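Local coordinates for tubulin-like protein CetZ1 (Haloferax volcanii, PDB 4B46) that controls archaeal cell shape as a GTP-binding member of the tubulin superfamily and is essential for the rod-shaped cell type required for efficient swimming, at residues H266-I271 against N307-E312; A300-H305 against P335-V340. All blocks are in the same frame, centred on the assembly; numbering follows the deposited sequence.

Contact 1: H266-I271 against N307-E312; sequences HTTNRI and NRKGIE
Thr268 and Gly310 bring their CA atoms within 4.3 Å of each other, the nearest backbone approach between helix segment 266-271 and the opening turn of helix 308-322. The axes of the two short segments run in nearly the same direction, crossing at -30° with a closest approach of 7.9 Å, a separation that illustrates how glycine permits close helix packing. A CB on Gly310 would point at the partner helix and collide with Ile271 CB; in its absence the Ile271 methyl CG2 lies against the glycine backbone, 3.5 Å from Gly310 C. Thr268 CG2, on the same helix as Ile271 and anti to its own backbone N, packs against Gly310 CA.

Asn307 does two jobs with one amide. As the N-cap of the second helix it accepts from Gly310 N through OD1 at 2.9 Å, the donor standing 37° out of the carbonyl plane. Its ND2 meanwhile donates to Thr268 OG1 at 2.9 Å, the hydroxyl oxygen lying close to the amide plane, and the two side chains cross at about a right angle. These bonds at the two ends of the amide fix its rotation. Apolar groups fill in around it: Thr267 CG2 lies 3.4 Å from Asn307 CG, while Ile271 CD1 comes up to OD1. The aliphatic start of Lys309 lies beside Thr268.

Thr268 OG1 also bonds to Thr264 O, just ahead of helix 265-280. The contact thus joins helices 265-280 and 308-322, which are separated in the chain by strand 294-301, in the C-terminal domain of this tubulin homologue.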
ATOM      1  N   HIS A 266      28.172 -16.149   8.065  1.00 49.88           N
ATOM      2  CA  HIS A 266      27.496 -16.231   6.779  1.00 49.56           C
ATOM      3  C   HIS A 266      26.086 -15.677   6.899  1.00 43.60           C
ATOM      4  O   HIS A 266      25.702 -14.765   6.171  1.00 46.78           O
ATOM      5  CB  HIS A 266      27.465 -17.676   6.281  1.00 59.32           C
ATOM      6  CG  HIS A 266      27.664 -18.698   7.359  1.00 74.21           C
ATOM      7  ND1 HIS A 266      28.910 -19.165   7.721  1.00 82.00           N
ATOM      8  CD2 HIS A 266      26.774 -19.349   8.145  1.00 78.49           C
ATOM      9  CE1 HIS A 266      28.780 -20.058   8.688  1.00 82.90           C
ATOM     10  NE2 HIS A 266      27.495 -20.191   8.961  1.00 83.33           N
ATOM     11  N   THR A 267      25.325 -16.223   7.839  1.00 43.63           N
ATOM     12  CA  THR A 267      23.972 -15.750   8.101  1.00 47.42           C
ATOM     13  C   THR A 267      23.915 -14.241   8.362  1.00 39.26           C
ATOM     14  O   THR A 267      23.101 -13.533   7.764  1.00 32.96           O
ATOM     15  CB  THR A 267      23.335 -16.520   9.275  1.00 47.08           C
ATOM     16  OG1 THR A 267      23.090 -17.870   8.872  1.00 51.83           O
ATOM     17  CG2 THR A 267      22.026 -15.890   9.683  1.00 43.99           C
ATOM     18  N   THR A 268      24.794 -13.754   9.235  1.00 35.18           N
ATOM     19  CA  THR A 268      24.798 -12.342   9.601  1.00 37.73           C
ATOM     20  C   THR A 268      25.081 -11.457   8.390  1.00 38.46           C
ATOM     21  O   THR A 268      24.348 -10.497   8.132  1.00 36.96           O
ATOM     22  CB  THR A 268      25.800 -12.041  10.739  1.00 36.13           C
ATOM     23  OG1 THR A 268      25.459 -12.827  11.882  1.00 33.78           O
ATOM     24  CG2 THR A 268      25.742 -10.574  11.136  1.00 31.97           C
ATOM     25  N   ASN A 269      26.120 -11.801   7.634  1.00 35.89           N
ATOM     26  CA  ASN A 269      26.496 -11.030   6.448  1.00 33.67           C
ATOM     27  C   ASN A 269      25.442 -11.037   5.333  1.00 34.95           C
ATOM     28  O   ASN A 269      25.244 -10.033   4.648  1.00 29.53           O
ATOM     29  CB  ASN A 269      27.843 -11.506   5.898  1.00 32.00           C
ATOM     30  CG  ASN A 269      28.976 -11.297   6.879  1.00 44.50           C
ATOM     31  OD1 ASN A 269      28.897 -10.445   7.764  1.00 47.19           O
ATOM     32  ND2 ASN A 269      30.043 -12.075   6.728  1.00 45.31           N
ATOM     33  N   ARG A 270      24.779 -12.172   5.143  1.00 38.15           N
ATOM     34  CA  ARG A 270      23.717 -12.268   4.148  1.00 38.45           C
ATOM     35  C   ARG A 270      22.573 -11.320   4.508  1.00 34.58           C
ATOM     36  O   ARG A 270      22.014 -10.636   3.648  1.00 31.06           O
ATOM     37  CB  ARG A 270      23.200 -13.707   4.068  1.00 48.15           C
ATOM     38  CG  ARG A 270      22.147 -13.936   2.995  1.00 59.82           C
ATOM     39  CD  ARG A 270      21.193 -15.060   3.370  1.00 67.41           C
ATOM     40  NE  ARG A 270      20.611 -14.830   4.690  1.00 72.47           N
ATOM     41  CZ  ARG A 270      20.948 -15.507   5.783  1.00 73.77           C
ATOM     42  NH1 ARG A 270      21.855 -16.473   5.714  1.00 76.15           N
ATOM     43  NH2 ARG A 270      20.375 -15.221   6.942  1.00 74.06           N
ATOM     44  N   ILE A 271      22.234 -11.286   5.791  1.00 26.90           N
ATOM     45  CA  ILE A 271      21.184 -10.414   6.284  1.00 30.23           C
ATOM     46  C   ILE A 271      21.544  -8.945   6.119  1.00 30.19           C
ATOM     47  O   ILE A 271      20.739  -8.159   5.627  1.00 25.63           O
ATOM     48  CB  ILE A 271      20.870 -10.691   7.764  1.00 26.75           C
ATOM     49  CG1 ILE A 271      20.105 -12.006   7.902  1.00 32.41           C
ATOM     50  CG2 ILE A 271      20.061  -9.546   8.364  1.00 22.81           C
ATOM     51  CD1 ILE A 271      19.790 -12.383   9.346  1.00 33.37           C
ATOM     52  N   ASN A 307      18.973 -14.702  12.034  1.00 31.95           N
ATOM     53  CA  ASN A 307      19.568 -14.602  13.366  1.00 31.69           C
ATOM     54  C   ASN A 307      19.398 -13.209  13.963  1.00 36.58           C
ATOM     55  O   ASN A 307      18.942 -12.294  13.275  1.00 36.13           O
ATOM     56  CB  ASN A 307      21.034 -15.083  13.398  1.00 25.11           C
ATOM     57  CG  ASN A 307      22.003 -14.156  12.663  1.00 27.78           C
ATOM     58  OD1 ASN A 307      21.653 -13.062  12.226  1.00 33.21           O
ATOM     59  ND2 ASN A 307      23.247 -14.607  12.538  1.00 29.58           N
ATOM     60  N   ARG A 308      19.741 -13.051  15.238  1.00 37.36           N
ATOM     61  CA  ARG A 308      19.541 -11.766  15.901  1.00 36.35           C
ATOM     62  C   ARG A 308      20.606 -10.758  15.485  1.00 30.66           C
ATOM     63  O   ARG A 308      20.327  -9.571  15.334  1.00 34.07           O
ATOM     64  CB  ARG A 308      19.527 -11.918  17.427  1.00 41.97           C
ATOM     65  CG  ARG A 308      19.179 -10.613  18.138  1.00 54.69           C
ATOM     66  CD  ARG A 308      19.185 -10.714  19.660  1.00 62.58           C
ATOM     67  NE  ARG A 308      18.614  -9.505  20.252  1.00 69.25           N
ATOM     68  CZ  ARG A 308      19.320  -8.440  20.623  1.00 75.57           C
ATOM     69  NH1 ARG A 308      20.640  -8.430  20.484  1.00 75.07           N
ATOM     70  NH2 ARG A 308      18.704  -7.383  21.143  1.00 78.35           N
ATOM     71  N   LYS A 309      21.824 -11.245  15.288  1.00 23.65           N
ATOM     72  CA  LYS A 309      22.963 -10.379  15.020  1.00 28.57           C
ATOM     73  C   LYS A 309      22.804  -9.582  13.726  1.00 27.76           C
ATOM     74  O   LYS A 309      23.139  -8.401  13.673  1.00 29.72           O
ATOM     75  CB  LYS A 309      24.247 -11.210  14.983  1.00 34.99           C
ATOM     76  CG  LYS A 309      25.528 -10.396  14.955  1.00 45.28           C
ATOM     77  CD  LYS A 309      26.736 -11.280  15.248  1.00 54.23           C
ATOM     78  CE  LYS A 309      28.029 -10.488  15.183  1.00 60.44           C
ATOM     79  NZ  LYS A 309      29.196 -11.290  15.647  1.00 67.75           N
ATOM     80  N   GLY A 310      22.291 -10.229  12.685  1.00 27.30           N
ATOM     81  CA  GLY A 310      22.123  -9.567  11.401  1.00 24.01           C
ATOM     82  C   GLY A 310      21.135  -8.433  11.523  1.00 23.67           C
ATOM     83  O   GLY A 310      21.343  -7.344  10.987  1.00 25.73           O
ATOM     84  N   ILE A 311      20.068  -8.694  12.268  1.00 25.98           N
ATOM     85  CA  ILE A 311      19.000  -7.728  12.466  1.00 29.75           C
ATOM     86  C   ILE A 311      19.476  -6.545  13.293  1.00 23.42           C
ATOM     87  O   ILE A 311      19.195  -5.392  12.957  1.00 21.99           O
ATOM     88  CB  ILE A 311      17.768  -8.402  13.124  1.00 36.37           C
ATOM     89  CG1 ILE A 311      17.185  -9.452  12.170  1.00 37.69           C
ATOM     90  CG2 ILE A 311      16.723  -7.369  13.506  1.00 36.47           C
ATOM     91  CD1 ILE A 311      15.906 -10.101  12.649  1.00 44.99           C
ATOM     92  N   GLU A 312      20.208  -6.830  14.367  1.00 26.09           N
ATOM     93  CA  GLU A 312      20.783  -5.765  15.194  1.00 28.91           C
ATOM     94  C   GLU A 312      21.766  -4.888  14.411  1.00 25.72           C
ATOM     95  O   GLU A 312      21.667  -3.662  14.453  1.00 22.07           O
ATOM     96  CB  GLU A 312      21.424  -6.328  16.464  1.00 32.07           C
ATOM     97  CG  GLU A 312      20.393  -6.827  17.483  1.00 42.11           C
ATOM     98  CD  GLU A 312      19.302  -5.792  17.763  1.00 46.80           C
ATOM     99  OE1 GLU A 312      19.610  -4.757  18.391  1.00 58.16           O
ATOM    100  OE2 GLU A 312      18.141  -6.013  17.354  1.00 37.49           O
TER

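Contact 2: A300-H305 against P335-V340; sequences AGPPEH and PGAEKV
Gly301 and Val340, a non-hydrogen-bonded pair, lie 4.5 Å apart at CA where two antiparallel neighbours of the central sheet, strands 294-301 and 339-347, come to their paired ends, and Pro302 and Pro335 are 4.6 Å apart by the same measure. This is the end of two interior strands of the mixed sheet, within the C-terminal domain of the tubulin/CetZ fold, where one strand runs out into a turn and the other begins after a loop. No conventional hydrogen bond joins the two segments. Instead, Val340 CA approaches Ala300 O at 3.3 Å in a CA-H...O contact with an angle of 143° at the hydrogen, and a longer contact of the same kind runs from Gly301 CA to Lys339 O.

Pro302 is the central side chain. Its ring sits against the loop, with CD 3.7 Å from the methyl of Ala337 and CG close to that residue's carbonyl oxygen. The same CD also faces Val340 CG2 at 4.2 Å. Gly301 bears no side chain beside this crowd: a CB there would lie tight against Val340 CG2 and Lys339 O and would clash with Pro302 CD.

Beyond the strand end, Pro303 CD reaches the ring of Pro335 at the exposed margin. The chain turns back after Pro302, whose carbonyl oxygen accepts from His305 N at 2.9 Å. The imidazole of His305 then presents its edge to Pro302 CG within its own segment, while across the contact His305 CB meets Val340 CG2, the methyl held beside the backbone N of Val340, at 4.0 Å.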
ATOM      1  N   ALA A 300      12.209 -11.827   6.425  1.00 27.59           N
ATOM      2  CA  ALA A 300      11.314 -12.973   6.328  1.00 23.70           C
ATOM      3  C   ALA A 300      12.025 -14.129   5.656  1.00 31.05           C
ATOM      4  O   ALA A 300      12.678 -13.955   4.630  1.00 32.93           O
ATOM      5  CB  ALA A 300      10.058 -12.600   5.554  1.00 23.20           C
ATOM      6  N   GLY A 301      11.901 -15.315   6.237  1.00 30.51           N
ATOM      7  CA  GLY A 301      12.538 -16.487   5.679  1.00 26.91           C
ATOM      8  C   GLY A 301      12.530 -17.646   6.650  1.00 31.62           C
ATOM      9  O   GLY A 301      11.986 -17.540   7.752  1.00 33.10           O
ATOM     10  N   PRO A 302      13.134 -18.767   6.240  1.00 34.04           N
ATOM     11  CA  PRO A 302      13.226 -19.940   7.107  1.00 34.52           C
ATOM     12  C   PRO A 302      14.105 -19.619   8.302  1.00 39.92           C
ATOM     13  O   PRO A 302      15.150 -18.988   8.129  1.00 34.15           O
ATOM     14  CB  PRO A 302      13.884 -20.991   6.210  1.00 36.52           C
ATOM     15  CG  PRO A 302      14.611 -20.210   5.171  1.00 36.30           C
ATOM     16  CD  PRO A 302      13.822 -18.961   4.953  1.00 33.87           C
ATOM     17  N   PRO A 303      13.673 -20.038   9.503  1.00 38.86           N
ATOM     18  CA  PRO A 303      14.351 -19.747  10.770  1.00 39.77           C
ATOM     19  C   PRO A 303      15.857 -19.993  10.711  1.00 39.29           C
ATOM     20  O   PRO A 303      16.622 -19.202  11.262  1.00 42.77           O
ATOM     21  CB  PRO A 303      13.682 -20.715  11.759  1.00 43.56           C
ATOM     22  CG  PRO A 303      12.880 -21.673  10.912  1.00 42.58           C
ATOM     23  CD  PRO A 303      12.499 -20.900   9.704  1.00 35.28           C
ATOM     24  N   GLU A 304      16.276 -21.055  10.031  1.00 38.97           N
ATOM     25  CA  GLU A 304      17.689 -21.428  10.028  1.00 42.14           C
ATOM     26  C   GLU A 304      18.575 -20.419   9.290  1.00 43.77           C
ATOM     27  O   GLU A 304      19.791 -20.403   9.481  1.00 43.85           O
ATOM     28  CB  GLU A 304      17.889 -22.846   9.475  1.00 51.74           C
ATOM     29  CG  GLU A 304      17.521 -23.026   8.006  1.00 60.56           C
ATOM     30  CD  GLU A 304      16.047 -23.349   7.789  1.00 66.76           C
ATOM     31  OE1 GLU A 304      15.237 -23.169   8.727  1.00 60.11           O
ATOM     32  OE2 GLU A 304      15.702 -23.788   6.670  1.00 72.84           O
ATOM     33  N   HIS A 305      17.964 -19.577   8.457  1.00 38.45           N
ATOM     34  CA  HIS A 305      18.700 -18.517   7.770  1.00 39.95           C
ATOM     35  C   HIS A 305      18.390 -17.131   8.331  1.00 39.17           C
ATOM     36  O   HIS A 305      18.534 -16.129   7.637  1.00 39.02           O
ATOM     37  CB  HIS A 305      18.417 -18.548   6.267  1.00 45.98           C
ATOM     38  CG  HIS A 305      18.896 -19.793   5.589  1.00 56.90           C
ATOM     39  ND1 HIS A 305      18.043 -20.801   5.193  1.00 63.93           N
ATOM     40  CD2 HIS A 305      20.141 -20.198   5.245  1.00 59.75           C
ATOM     41  CE1 HIS A 305      18.741 -21.771   4.630  1.00 65.03           C
ATOM     42  NE2 HIS A 305      20.016 -21.430   4.648  1.00 64.30           N
ATOM     43  N   PRO A 335       9.004 -21.455   8.123  1.00 47.28           N
ATOM     44  CA  PRO A 335       9.600 -22.759   7.814  1.00 50.29           C
ATOM     45  C   PRO A 335       9.247 -23.197   6.393  1.00 52.70           C
ATOM     46  O   PRO A 335       8.120 -22.971   5.943  1.00 50.16           O
ATOM     47  CB  PRO A 335       8.952 -23.695   8.843  1.00 50.19           C
ATOM     48  CG  PRO A 335       8.498 -22.796   9.952  1.00 46.50           C
ATOM     49  CD  PRO A 335       8.094 -21.516   9.278  1.00 44.46           C
ATOM     50  N   GLY A 336      10.208 -23.791   5.692  1.00 50.27           N
ATOM     51  CA  GLY A 336       9.977 -24.258   4.339  1.00 53.50           C
ATOM     52  C   GLY A 336      10.199 -23.215   3.256  1.00 54.51           C
ATOM     53  O   GLY A 336      10.207 -23.544   2.068  1.00 58.94           O
ATOM     54  N   ALA A 337      10.378 -21.959   3.655  1.00 50.07           N
ATOM     55  CA  ALA A 337      10.605 -20.889   2.690  1.00 48.23           C
ATOM     56  C   ALA A 337      11.953 -21.060   2.005  1.00 50.91           C
ATOM     57  O   ALA A 337      12.949 -21.400   2.645  1.00 52.43           O
ATOM     58  CB  ALA A 337      10.520 -19.537   3.363  1.00 48.35           C
ATOM     59  N   GLU A 338      11.983 -20.831   0.697  1.00 53.84           N
ATOM     60  CA  GLU A 338      13.217 -20.998  -0.063  1.00 64.55           C
ATOM     61  C   GLU A 338      13.831 -19.648  -0.426  1.00 58.62           C
ATOM     62  O   GLU A 338      14.850 -19.579  -1.114  1.00 58.78           O
ATOM     63  CB  GLU A 338      12.962 -21.852  -1.309  1.00 76.67           C
ATOM     64  CG  GLU A 338      12.535 -23.284  -0.984  1.00 83.13           C
ATOM     65  CD  GLU A 338      11.826 -23.967  -2.139  1.00 87.53           C
ATOM     66  OE1 GLU A 338      11.698 -23.344  -3.215  1.00 89.11           O
ATOM     67  OE2 GLU A 338      11.390 -25.126  -1.969  1.00 88.20           O
ATOM     68  N   LYS A 339      13.204 -18.578   0.055  1.00 51.21           N
ATOM     69  CA  LYS A 339      13.714 -17.225  -0.130  1.00 48.25           C
ATOM     70  C   LYS A 339      13.899 -16.527   1.209  1.00 45.59           C
ATOM     71  O   LYS A 339      13.171 -16.795   2.165  1.00 39.36           O
ATOM     72  CB  LYS A 339      12.743 -16.389  -0.965  1.00 48.75           C
ATOM     73  CG  LYS A 339      12.768 -16.650  -2.451  1.00 51.65           C
ATOM     74  CD  LYS A 339      11.827 -15.682  -3.144  1.00 60.49           C
ATOM     75  CE  LYS A 339      11.777 -15.907  -4.646  1.00 67.65           C
ATOM     76  NZ  LYS A 339      10.840 -14.943  -5.301  1.00 68.31           N
ATOM     77  N   VAL A 340      14.878 -15.631   1.272  1.00 40.04           N
ATOM     78  CA  VAL A 340      14.953 -14.679   2.366  1.00 34.03           C
ATOM     79  C   VAL A 340      14.681 -13.291   1.797  1.00 28.40           C
ATOM     80  O   VAL A 340      15.263 -12.899   0.784  1.00 26.18           O
ATOM     81  CB  VAL A 340      16.316 -14.708   3.085  1.00 33.70           C
ATOM     82  CG1 VAL A 340      16.331 -13.697   4.225  1.00 32.11           C
ATOM     83  CG2 VAL A 340      16.609 -16.103   3.621  1.00 32.92           C
TER

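In the fold
Strand 294-301 links the two contacts along the chain: it follows helix 265-280 and precedes helix 308-322, the pair joined in contact 1, and its own end enters contact 2. The centres lie 13 Å apart, and the two meet by packing, with Thr267 of the first near His305 of the second and the Arg270 side chain touching His305. Contact 1 is largely buried, a helix-helix interface that combines a polar cap with packing on a glycine. Contact 2 is only partly buried, strand ends and the loops beyond them held by proline, alanine and valine surfaces with CA-H...O contacts. Both belong to the C-terminal domain and lie away from the nucleotide site.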